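PDB 7CYX: glycine oxidase from Bacillus cereus ATCC 14579, which probably oxidises glycine with molecular oxygen and water to glyoxylate, hydrogen peroxide and ammonium, using bound FAD, a step linked to thiamine biosynthesis. Local coordinates for residues 216-226 with 310-321. Sequence-based numbering, arbitrary orientation.
Sequences LSYFHRDWGTY and QSNHEAPYMGEH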
ATOM      1  N   LEU A 216      -3.658  -7.721 -33.085  1.00 49.71           N
ATOM      2  CA  LEU A 216      -2.763  -6.829 -33.858  1.00 51.43           C
ATOM      3  C   LEU A 216      -2.770  -7.209 -35.345  1.00 57.95           C
ATOM      4  O   LEU A 216      -2.261  -6.417 -36.135  1.00 52.40           O
ATOM      5  CB  LEU A 216      -1.355  -6.928 -33.276  1.00 50.29           C
ATOM      6  CG  LEU A 216      -1.134  -6.216 -31.952  1.00 46.46           C
ATOM      7  CD1 LEU A 216       0.286  -6.418 -31.481  1.00 50.57           C
ATOM      8  CD2 LEU A 216      -1.423  -4.741 -32.091  1.00 49.27           C
ATOM      9  N   SER A 217      -3.363  -8.356 -35.699  1.00 49.42           N
ATOM     10  CA  SER A 217      -3.536  -8.881 -37.074  1.00 56.38           C
ATOM     11  C   SER A 217      -4.325  -7.891 -37.926  1.00 57.50           C
ATOM     12  O   SER A 217      -4.001  -7.757 -39.096  1.00 56.20           O
ATOM     13  CB  SER A 217      -4.214 -10.202 -37.042  1.00 54.11           C
ATOM     14  OG  SER A 217      -3.260 -11.204 -36.799  1.00 57.13           O
ATOM     15  N   TYR A 218      -5.292  -7.180 -37.341  1.00 56.77           N
ATOM     16  CA  TYR A 218      -6.050  -6.131 -38.065  1.00 59.37           C
ATOM     17  C   TYR A 218      -5.061  -5.120 -38.656  1.00 59.93           C
ATOM     18  O   TYR A 218      -5.278  -4.709 -39.776  1.00 64.94           O
ATOM     19  CB  TYR A 218      -7.145  -5.530 -37.184  1.00 56.14           C
ATOM     20  CG  TYR A 218      -8.276  -6.481 -36.901  1.00 59.85           C
ATOM     21  CD1 TYR A 218      -9.260  -6.735 -37.836  1.00 57.19           C
ATOM     22  CD2 TYR A 218      -8.349  -7.153 -35.698  1.00 61.90           C
ATOM     23  CE1 TYR A 218     -10.290  -7.622 -37.581  1.00 51.93           C
ATOM     24  CE2 TYR A 218      -9.372  -8.039 -35.425  1.00 53.76           C
ATOM     25  CZ  TYR A 218     -10.342  -8.278 -36.370  1.00 57.73           C
ATOM     26  OH  TYR A 218     -11.334  -9.159 -36.088  1.00 63.20           O
ATOM     27  N   PHE A 219      -4.039  -4.709 -37.909  1.00 57.85           N
ATOM     28  CA  PHE A 219      -2.989  -3.831 -38.469  1.00 61.09           C
ATOM     29  C   PHE A 219      -2.185  -4.610 -39.510  1.00 60.06           C
ATOM     30  O   PHE A 219      -2.169  -4.177 -40.652  1.00 58.31           O
ATOM     31  CB  PHE A 219      -2.074  -3.337 -37.356  1.00 56.01           C
ATOM     32  CG  PHE A 219      -2.705  -2.295 -36.479  1.00 54.81           C
ATOM     33  CD1 PHE A 219      -3.523  -2.660 -35.433  1.00 50.64           C
ATOM     34  CD2 PHE A 219      -2.499  -0.954 -36.718  1.00 54.42           C
ATOM     35  CE1 PHE A 219      -4.103  -1.701 -34.627  1.00 50.95           C
ATOM     36  CE2 PHE A 219      -3.068   0.001 -35.905  1.00 51.69           C
ATOM     37  CZ  PHE A 219      -3.880  -0.375 -34.870  1.00 55.01           C
ATOM     38  N   HIS A 220      -1.544  -5.706 -39.099  1.00 59.92           N
ATOM     39  CA  HIS A 220      -0.719  -6.564 -39.992  1.00 62.89           C
ATOM     40  C   HIS A 220      -0.353  -7.886 -39.307  1.00 67.24           C
ATOM     41  O   HIS A 220      -0.098  -7.885 -38.112  1.00 61.36           O
ATOM     42  CB  HIS A 220       0.555  -5.849 -40.438  1.00 59.08           C
ATOM     43  CG  HIS A 220       1.200  -6.486 -41.616  1.00 62.17           C
ATOM     44  ND1 HIS A 220       2.207  -7.398 -41.488  1.00 63.27           N
ATOM     45  CD2 HIS A 220       0.970  -6.366 -42.931  1.00 61.86           C
ATOM     46  CE1 HIS A 220       2.582  -7.806 -42.669  1.00 57.56           C
ATOM     47  NE2 HIS A 220       1.845  -7.190 -43.564  1.00 66.23           N
ATOM     48  N   ARG A 221      -0.266  -8.949 -40.104  1.00 67.16           N
ATOM     49  CA  ARG A 221       0.072 -10.343 -39.727  1.00 68.88           C
ATOM     50  C   ARG A 221       1.390 -10.414 -38.949  1.00 62.52           C
ATOM     51  O   ARG A 221       1.470 -11.206 -38.017  1.00 54.93           O
ATOM     52  CB  ARG A 221       0.223 -11.122 -41.036  1.00 77.26           C
ATOM     53  CG  ARG A 221       0.266 -12.633 -40.895  1.00 84.56           C
ATOM     54  CD  ARG A 221       0.327 -13.276 -42.262  1.00 89.77           C
ATOM     55  NE  ARG A 221      -0.990 -13.567 -42.806  1.00102.48           N
ATOM     56  CZ  ARG A 221      -1.682 -12.758 -43.602  1.00105.03           C
ATOM     57  NH1 ARG A 221      -1.055 -11.981 -44.469  1.00 99.69           N
ATOM     58  NH2 ARG A 221      -3.001 -12.729 -43.531  1.00 92.33           N
ATOM     59  N   ASP A 222       2.382  -9.617 -39.338  1.00 54.59           N
ATOM     60  CA  ASP A 222       3.720  -9.638 -38.701  1.00 56.89           C
ATOM     61  C   ASP A 222       3.754  -8.733 -37.472  1.00 57.54           C
ATOM     62  O   ASP A 222       4.763  -8.721 -36.796  1.00 53.17           O
ATOM     63  CB  ASP A 222       4.809  -9.261 -39.699  1.00 62.85           C
ATOM     64  CG  ASP A 222       5.037 -10.332 -40.742  1.00 65.72           C
ATOM     65  OD1 ASP A 222       4.524 -11.431 -40.565  1.00 61.09           O
ATOM     66  OD2 ASP A 222       5.720 -10.040 -41.720  1.00 69.73           O
ATOM     67  N   TRP A 223       2.700  -7.978 -37.218  1.00 53.16           N
ATOM     68  CA  TRP A 223       2.723  -7.166 -35.986  1.00 54.40           C
ATOM     69  C   TRP A 223       2.417  -8.119 -34.844  1.00 52.31           C
ATOM     70  O   TRP A 223       1.577  -8.978 -35.041  1.00 55.93           O
ATOM     71  CB  TRP A 223       1.676  -6.064 -36.062  1.00 54.24           C
ATOM     72  CG  TRP A 223       2.140  -4.866 -36.820  1.00 57.92           C
ATOM     73  CD1 TRP A 223       3.030  -4.842 -37.844  1.00 61.64           C
ATOM     74  CD2 TRP A 223       1.730  -3.510 -36.615  1.00 58.89           C
ATOM     75  NE1 TRP A 223       3.200  -3.567 -38.287  1.00 63.15           N
ATOM     76  CE2 TRP A 223       2.411  -2.731 -37.558  1.00 58.56           C
ATOM     77  CE3 TRP A 223       0.866  -2.884 -35.722  1.00 61.32           C
ATOM     78  CZ2 TRP A 223       2.254  -1.355 -37.640  1.00 58.60           C
ATOM     79  CZ3 TRP A 223       0.708  -1.525 -35.806  1.00 60.19           C
ATOM     80  CH2 TRP A 223       1.388  -0.775 -36.751  1.00 55.33           C
ATOM     81  N   GLY A 224       3.101  -7.988 -33.716  1.00 54.16           N
ATOM     82  CA  GLY A 224       2.780  -8.886 -32.600  1.00 50.13           C
ATOM     83  C   GLY A 224       3.669  -8.714 -31.392  1.00 47.80           C
ATOM     84  O   GLY A 224       4.665  -8.020 -31.475  1.00 44.98           O
ATOM     85  N   THR A 225       3.261  -9.338 -30.298  1.00 43.00           N
ATOM     86  CA  THR A 225       4.026  -9.349 -29.039  1.00 45.40           C
ATOM     87  C   THR A 225       4.145 -10.799 -28.588  1.00 44.29           C
ATOM     88  O   THR A 225       3.316 -11.603 -28.966  1.00 43.41           O
ATOM     89  CB  THR A 225       3.336  -8.516 -27.957  1.00 50.17           C
ATOM     90  OG1 THR A 225       2.042  -9.067 -27.745  1.00 49.25           O
ATOM     91  CG2 THR A 225       3.204  -7.058 -28.323  1.00 47.89           C
ATOM     92  N   TYR A 226       5.180 -11.096 -27.824  1.00 43.57           N
ATOM     93  CA  TYR A 226       5.377 -12.450 -27.275  1.00 46.43           C
ATOM     94  C   TYR A 226       5.936 -12.292 -25.869  1.00 46.67           C
ATOM     95  O   TYR A 226       6.556 -11.284 -25.589  1.00 42.26           O
ATOM     96  CB  TYR A 226       6.275 -13.297 -28.173  1.00 47.14           C
ATOM     97  CG  TYR A 226       7.659 -12.759 -28.402  1.00 48.55           C
ATOM     98  CD1 TYR A 226       8.702 -13.088 -27.569  1.00 48.09           C
ATOM     99  CD2 TYR A 226       7.928 -11.929 -29.468  1.00 56.18           C
ATOM    100  CE1 TYR A 226       9.975 -12.603 -27.787  1.00 51.48           C
ATOM    101  CE2 TYR A 226       9.192 -11.426 -29.697  1.00 50.16           C
ATOM    102  CZ  TYR A 226      10.224 -11.769 -28.854  1.00 49.05           C
ATOM    103  OH  TYR A 226      11.466 -11.277 -29.079  1.00 44.06           O
ATOM    104  N   GLN A 310       7.463  -8.521 -25.129  1.00 50.68           N
ATOM    105  CA  GLN A 310       8.343  -8.145 -26.221  1.00 47.89           C
ATOM    106  C   GLN A 310       7.498  -7.797 -27.455  1.00 48.08           C
ATOM    107  O   GLN A 310       6.420  -8.342 -27.682  1.00 52.62           O
ATOM    108  CB  GLN A 310       9.359  -9.243 -26.525  1.00 50.21           C
ATOM    109  CG  GLN A 310      10.360  -8.894 -27.633  1.00 53.44           C
ATOM    110  CD  GLN A 310      10.990  -7.526 -27.486  1.00 54.24           C
ATOM    111  OE1 GLN A 310      10.350  -6.494 -27.674  1.00 53.72           O
ATOM    112  NE2 GLN A 310      12.269  -7.516 -27.160  1.00 54.35           N
ATOM    113  N   SER A 311       8.045  -6.871 -28.224  1.00 44.82           N
ATOM    114  CA  SER A 311       7.449  -6.401 -29.487  1.00 49.79           C
ATOM    115  C   SER A 311       8.119  -7.161 -30.632  1.00 47.01           C
ATOM    116  O   SER A 311       9.295  -7.440 -30.529  1.00 51.82           O
ATOM    117  CB  SER A 311       7.705  -4.935 -29.613  1.00 45.26           C
ATOM    118  OG  SER A 311       7.155  -4.433 -30.798  1.00 41.18           O
ATOM    119  N   ASN A 312       7.400  -7.456 -31.705  1.00 45.10           N
ATOM    120  CA  ASN A 312       8.072  -8.113 -32.851  1.00 52.66           C
ATOM    121  C   ASN A 312       8.957  -7.088 -33.561  1.00 50.45           C
ATOM    122  O   ASN A 312       9.956  -7.496 -34.126  1.00 52.92           O
ATOM    123  CB  ASN A 312       7.082  -8.725 -33.834  1.00 50.40           C
ATOM    124  CG  ASN A 312       6.577 -10.073 -33.391  1.00 49.78           C
ATOM    125  OD1 ASN A 312       7.140 -10.685 -32.504  1.00 55.21           O
ATOM    126  ND2 ASN A 312       5.508 -10.536 -34.000  1.00 52.56           N
ATOM    127  N   HIS A 313       8.574  -5.811 -33.521  1.00 54.65           N
ATOM    128  CA  HIS A 313       9.306  -4.690 -34.154  1.00 51.18           C
ATOM    129  C   HIS A 313      10.300  -4.057 -33.181  1.00 50.73           C
ATOM    130  O   HIS A 313      10.838  -3.009 -33.527  1.00 55.19           O
ATOM    131  CB  HIS A 313       8.304  -3.677 -34.684  1.00 49.90           C
ATOM    132  CG  HIS A 313       7.529  -4.195 -35.839  1.00 52.97           C
ATOM    133  ND1 HIS A 313       7.697  -3.721 -37.102  1.00 59.44           N
ATOM    134  CD2 HIS A 313       6.607  -5.163 -35.931  1.00 54.70           C
ATOM    135  CE1 HIS A 313       6.889  -4.353 -37.914  1.00 59.16           C
ATOM    136  NE2 HIS A 313       6.210  -5.234 -37.219  1.00 52.74           N
ATOM    137  N   GLU A 314      10.460  -4.650 -31.996  1.00 52.41           N
ATOM    138  CA  GLU A 314      11.398  -4.232 -30.915  1.00 59.56           C
ATOM    139  C   GLU A 314      11.107  -2.832 -30.366  1.00 55.60           C
ATOM    140  O   GLU A 314      12.016  -2.194 -29.848  1.00 52.66           O
ATOM    141  CB  GLU A 314      12.841  -4.313 -31.386  1.00 69.99           C
ATOM    142  CG  GLU A 314      13.354  -5.719 -31.495  1.00 72.63           C
ATOM    143  CD  GLU A 314      14.834  -5.698 -31.786  1.00 77.72           C
ATOM    144  OE1 GLU A 314      15.211  -5.144 -32.821  1.00 77.35           O
ATOM    145  OE2 GLU A 314      15.590  -6.202 -30.958  1.00 83.85           O
ATOM    146  N   ALA A 315       9.856  -2.416 -30.442  1.00 52.15           N
ATOM    147  CA  ALA A 315       9.387  -1.111 -29.962  1.00 51.78           C
ATOM    148  C   ALA A 315       7.885  -1.249 -29.802  1.00 46.30           C
ATOM    149  O   ALA A 315       7.282  -1.907 -30.613  1.00 50.37           O
ATOM    150  CB  ALA A 315       9.729  -0.061 -30.972  1.00 53.94           C
ATOM    151  N   PRO A 316       7.255  -0.631 -28.798  1.00 51.61           N
ATOM    152  CA  PRO A 316       5.831  -0.781 -28.625  1.00 52.08           C
ATOM    153  C   PRO A 316       5.037  -0.150 -29.771  1.00 52.98           C
ATOM    154  O   PRO A 316       5.473   0.804 -30.341  1.00 47.28           O
ATOM    155  CB  PRO A 316       5.572   0.014 -27.343  1.00 61.58           C
ATOM    156  CG  PRO A 316       6.685   1.014 -27.303  1.00 56.24           C
ATOM    157  CD  PRO A 316       7.872   0.257 -27.832  1.00 53.44           C
ATOM    158  N   TYR A 317       3.891  -0.740 -30.073  1.00 46.05           N
ATOM    159  CA  TYR A 317       3.000  -0.173 -31.098  1.00 46.04           C
ATOM    160  C   TYR A 317       2.055   0.771 -30.375  1.00 47.12           C
ATOM    161  O   TYR A 317       1.327   0.327 -29.519  1.00 49.71           O
ATOM    162  CB  TYR A 317       2.197  -1.270 -31.779  1.00 47.05           C
ATOM    163  CG  TYR A 317       2.983  -2.486 -32.176  1.00 48.54           C
ATOM    164  CD1 TYR A 317       3.126  -3.536 -31.303  1.00 42.66           C
ATOM    165  CD2 TYR A 317       3.558  -2.598 -33.426  1.00 50.73           C
ATOM    166  CE1 TYR A 317       3.827  -4.665 -31.657  1.00 54.90           C
ATOM    167  CE2 TYR A 317       4.273  -3.720 -33.795  1.00 52.83           C
ATOM    168  CZ  TYR A 317       4.398  -4.763 -32.907  1.00 53.62           C
ATOM    169  OH  TYR A 317       5.074  -5.895 -33.224  1.00 57.49           O
ATOM    170  N   MET A 318       2.152   2.056 -30.678  1.00 54.38           N
ATOM    171  CA  MET A 318       1.298   3.098 -30.066  1.00 50.81           C
ATOM    172  C   MET A 318       0.705   3.924 -31.203  1.00 52.44           C
ATOM    173  O   MET A 318       1.408   4.779 -31.727  1.00 53.27           O
ATOM    174  CB  MET A 318       2.143   4.000 -29.175  1.00 50.90           C
ATOM    175  CG  MET A 318       3.082   3.241 -28.291  1.00 53.80           C
ATOM    176  SD  MET A 318       3.155   3.973 -26.672  1.00 65.55           S
ATOM    177  CE  MET A 318       4.669   4.906 -26.822  1.00 68.94           C
ATOM    178  N   GLY A 319      -0.551   3.673 -31.552  1.00 48.50           N
ATOM    179  CA  GLY A 319      -1.114   4.361 -32.701  1.00 49.82           C
ATOM    180  C   GLY A 319      -2.485   3.891 -33.140  1.00 50.59           C
ATOM    181  O   GLY A 319      -3.073   2.963 -32.590  1.00 56.35           O
ATOM    182  N   GLU A 320      -2.988   4.611 -34.153  1.00 55.77           N
ATOM    183  CA  GLU A 320      -4.284   4.425 -34.789  1.00 55.35           C
ATOM    184  C   GLU A 320      -4.078   3.681 -36.118  1.00 59.98           C
ATOM    185  O   GLU A 320      -3.102   3.930 -36.824  1.00 61.33           O
ATOM    186  CB  GLU A 320      -4.928   5.798 -34.992  1.00 57.23           C
ATOM    187  CG  GLU A 320      -6.265   5.770 -35.705  1.00 60.82           C
ATOM    188  CD  GLU A 320      -7.115   7.026 -35.555  1.00 66.71           C
ATOM    189  OE1 GLU A 320      -6.595   8.063 -35.054  1.00 65.25           O
ATOM    190  OE2 GLU A 320      -8.313   6.949 -35.903  1.00 65.94           O
ATOM    191  N   HIS A 321      -4.989   2.750 -36.420  1.00 66.53           N
ATOM    192  CA  HIS A 321      -5.038   2.034 -37.699  1.00 68.26           C
ATOM    193  C   HIS A 321      -5.379   3.046 -38.794  1.00 71.97           C
ATOM    194  O   HIS A 321      -6.279   3.882 -38.614  1.00 63.33           O
ATOM    195  CB  HIS A 321      -6.076   0.904 -37.623  1.00 69.33           C
ATOM    196  CG  HIS A 321      -5.975  -0.143 -38.682  1.00 69.85           C
ATOM    197  ND1 HIS A 321      -6.228   0.119 -40.009  1.00 75.71           N
ATOM    198  CD2 HIS A 321      -5.718  -1.467 -38.605  1.00 68.27           C
ATOM    199  CE1 HIS A 321      -6.096  -0.989 -40.711  1.00 73.12           C
ATOM    200  NE2 HIS A 321      -5.786  -1.975 -39.873  1.00 71.01           N
TER
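The antiparallel ladder pairing Tyr-226 with Gln-310 and Thr-225 with Ser-311 lies at one edge of the large mixed sheet of this FAD-dependent oxidoreductase, and illustrates how backbone and side-chain bonds together carry a strand pairing past its last bridge. Tyr-226 N donates to Gln-310 O (3.0 Å), while CB of Gln-310 sits over the Tyr-226 ring in a CH-pi contact, 3.7 Å from its centroid. Where the strands part, Gly-224 O is gripped twice, by Asn-312 N at 2.8 Å and by Tyr-317 OH, also at 2.8 Å; the latter meets the carbonyl from 21° off its plane. The Tyr-317 ring forms an offset stack with the six-membered ring of Trp-223, planes 24° apart, and NE2 of His-313 comes obliquely against CD1 of Trp-223 at 3.3 Å. Farther along, CD2 of His-321 lies over the centre of the Phe-219 ring. With CG of His-321 anti to its backbone N (chi1 -163°), the imidazole swings NE2 to Tyr-218 O, 2.8 Å away, donating within its own plane but from above the carbonyl plane. Trp-223 and Tyr-317 also pack against Leu-365 of helix 360-365, whereas Phe-219 and His-321 rest on strand 327-331 of the Rossmann-type sheet.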